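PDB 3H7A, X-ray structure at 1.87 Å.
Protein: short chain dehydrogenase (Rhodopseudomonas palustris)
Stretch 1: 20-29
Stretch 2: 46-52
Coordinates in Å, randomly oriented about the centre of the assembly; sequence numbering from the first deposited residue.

Stretch 1, residues 20-29: GAEIAKKFAA
Stretch 2, residues 46-52: PLVAEIE

How do the two backbones lie against each other? Both stretches are helical throughout, with phi/psi typically near -65/-42, psi rising to -30° at Phe27 and -25° at Ala29 near the end of the first stretch, and i to i+4 hydrogen bonds such as Lys25 N to Ala21 O at 2.9 Å and Ile51 N to Leu47 O at 2.9 Å. The helices run in nearly the same N-to-C direction, with a signed crossing angle of -26° and a closest axial approach of 10.3 Å. Register is set by two CA pairs, Ala21 CA to Leu47 CA at 6.8 Å and Lys25 CA to Ile51 CA at 6.2 Å, so one helical turn advances together on both sides.

What fills the space between them? Leu47 (chi1 t, chi2 p) and Ile51 (chi1 m, chi2 t) point toward the first helix and meet small alanines there. Leu47 CD1 lies 4.0 Å from Ala21 CB, while Leu47 CD2 lies 4.0 Å from Ala24 CB. One turn on, Ile51 CD1 sits 4.1 Å from Ala24 CB and Ile51 CG2 is 3.7 Å from Ala28 CB. These are van der Waals contacts; the branched side chains also touch the first helix's backbone, Ile51 CD1 lying 3.8 Å from Lys25 N and Leu47 CD1 3.6 Å from Ala21 O.

How does Lys25 serve both apolar and charged partners? Its chi1 is m and the rest of the chain is close to extended, with chi3 at -150°. The aliphatic part covers the apolar contact, with Lys25 CG 3.9 Å from Leu47 CD1, and carries the ammonium onward to Glu50 (t, t, chi3 -1°). Lys25 NZ forms a salt bridge with Glu50 OE2 at 2.9 Å, plus a weak hydrogen bond to Glu50 OE1 at 3.2 Å.

Does another acid share this charge? Glu22 (m, m, chi3 -41°) accepts a hydrogen bond within a second salt bridge, Lys25 NZ to Glu22 OE2 at 3.1 Å, placing the ammonium between two carboxylates.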

# COMPACT_ATOMS: atom_id res chain seq x y z
N GLY B 20 -2.32 23.72 -14.26
CA GLY B 20 -1.21 24.65 -13.98
C GLY B 20 -1.62 26.11 -13.97
O GLY B 20 -1.18 26.87 -13.10
N ALA B 21 -2.45 26.50 -14.92
CA ALA B 21 -2.98 27.87 -15.01
C ALA B 21 -3.85 28.22 -13.83
O ALA B 21 -3.76 29.33 -13.29
CB ALA B 21 -3.77 28.04 -16.30
N GLU B 22 -4.70 27.28 -13.41
CA GLU B 22 -5.56 27.47 -12.24
C GLU B 22 -4.76 27.55 -10.95
O GLU B 22 -5.12 28.30 -10.05
CB GLU B 22 -6.61 26.37 -12.13
CG GLU B 22 -7.73 26.49 -13.14
CD GLU B 22 -8.48 27.80 -13.08
OE1 GLU B 22 -8.76 28.31 -11.96
OE2 GLU B 22 -8.81 28.32 -14.16
N ILE B 23 -3.69 26.77 -10.86
CA ILE B 23 -2.80 26.85 -9.70
C ILE B 23 -2.20 28.25 -9.61
O ILE B 23 -2.19 28.86 -8.54
CB ILE B 23 -1.69 25.77 -9.74
CG1 ILE B 23 -2.28 24.36 -9.59
CG2 ILE B 23 -0.69 26.02 -8.65
CD1 ILE B 23 -1.29 23.25 -9.95
N ALA B 24 -1.73 28.76 -10.75
CA ALA B 24 -1.13 30.09 -10.83
C ALA B 24 -2.16 31.15 -10.44
O ALA B 24 -1.86 32.00 -9.60
CB ALA B 24 -0.57 30.34 -12.23
N LYS B 25 -3.36 31.07 -11.01
CA LYS B 25 -4.49 31.96 -10.66
C LYS B 25 -4.76 31.97 -9.16
O LYS B 25 -4.95 33.04 -8.59
CB LYS B 25 -5.78 31.58 -11.41
CG LYS B 25 -5.82 31.89 -12.91
CD LYS B 25 -7.23 31.60 -13.50
CE LYS B 25 -7.15 31.20 -14.97
NZ LYS B 25 -8.49 31.04 -15.65
N LYS B 26 -4.78 30.80 -8.53
CA LYS B 26 -5.08 30.68 -7.10
C LYS B 26 -4.02 31.31 -6.20
O LYS B 26 -4.35 32.08 -5.30
CB LYS B 26 -5.31 29.20 -6.69
CG LYS B 26 -5.64 28.95 -5.21
CD LYS B 26 -6.81 29.80 -4.69
CE LYS B 26 -7.56 29.09 -3.59
NZ LYS B 26 -8.17 30.03 -2.61
N PHE B 27 -2.76 30.98 -6.43
CA PHE B 27 -1.70 31.53 -5.60
C PHE B 27 -1.48 33.02 -5.82
O PHE B 27 -1.12 33.73 -4.88
CB PHE B 27 -0.42 30.70 -5.72
CG PHE B 27 -0.49 29.42 -4.94
CD1 PHE B 27 -0.01 29.35 -3.63
CD2 PHE B 27 -1.09 28.29 -5.50
CE1 PHE B 27 -0.10 28.17 -2.90
CE2 PHE B 27 -1.19 27.11 -4.78
CZ PHE B 27 -0.69 27.04 -3.47
N ALA B 28 -1.74 33.49 -7.05
CA ALA B 28 -1.69 34.92 -7.33
C ALA B 28 -2.86 35.65 -6.67
O ALA B 28 -2.69 36.76 -6.20
CB ALA B 28 -1.67 35.19 -8.82
N ALA B 29 -4.02 34.99 -6.61
CA ALA B 29 -5.23 35.53 -5.96
C ALA B 29 -5.04 35.65 -4.46
O ALA B 29 -5.67 36.48 -3.81
CB ALA B 29 -6.45 34.68 -6.27
N PRO B 46 -2.14 35.00 -22.37
CA PRO B 46 -3.50 35.09 -21.81
C PRO B 46 -3.57 34.97 -20.28
O PRO B 46 -4.31 35.75 -19.65
CB PRO B 46 -4.23 33.92 -22.49
CG PRO B 46 -3.49 33.73 -23.76
CD PRO B 46 -2.06 33.93 -23.38
N LEU B 47 -2.82 34.04 -19.69
CA LEU B 47 -2.79 33.83 -18.24
C LEU B 47 -2.31 35.07 -17.49
O LEU B 47 -2.91 35.47 -16.49
CB LEU B 47 -1.95 32.60 -17.86
CG LEU B 47 -1.81 32.24 -16.37
CD1 LEU B 47 -3.16 31.98 -15.71
CD2 LEU B 47 -0.85 31.06 -16.16
N VAL B 48 -1.23 35.67 -17.98
CA VAL B 48 -0.67 36.88 -17.39
C VAL B 48 -1.69 38.02 -17.43
O VAL B 48 -1.93 38.67 -16.42
CB VAL B 48 0.65 37.29 -18.06
CG1 VAL B 48 1.17 38.60 -17.50
CG2 VAL B 48 1.69 36.21 -17.85
N ALA B 49 -2.32 38.21 -18.60
CA ALA B 49 -3.35 39.23 -18.79
C ALA B 49 -4.51 39.07 -17.80
O ALA B 49 -4.91 40.03 -17.17
CB ALA B 49 -3.86 39.21 -20.22
N GLU B 50 -5.00 37.84 -17.67
CA GLU B 50 -6.09 37.50 -16.76
C GLU B 50 -5.73 37.70 -15.29
O GLU B 50 -6.54 38.21 -14.52
CB GLU B 50 -6.52 36.05 -16.99
CG GLU B 50 -7.82 35.66 -16.30
CD GLU B 50 -8.27 34.24 -16.64
OE1 GLU B 50 -7.58 33.55 -17.43
OE2 GLU B 50 -9.31 33.82 -16.09
N ILE B 51 -4.53 37.28 -14.90
CA ILE B 51 -4.08 37.43 -13.52
C ILE B 51 -3.85 38.91 -13.16
O ILE B 51 -4.31 39.37 -12.11
CB ILE B 51 -2.82 36.55 -13.23
CG1 ILE B 51 -3.21 35.07 -13.13
CG2 ILE B 51 -2.10 37.02 -11.97
CD1 ILE B 51 -2.03 34.12 -12.84
N GLU B 52 -3.20 39.65 -14.06
CA GLU B 52 -2.89 41.07 -13.84
C GLU B 52 -4.13 41.98 -13.84
O GLU B 52 -4.17 42.95 -13.08
CB GLU B 52 -1.86 41.59 -14.85
CG GLU B 52 -0.43 41.14 -14.58
CD GLU B 52 0.56 41.57 -15.66
OE1 GLU B 52 0.13 41.97 -16.76
OE2 GLU B 52 1.79 41.48 -15.42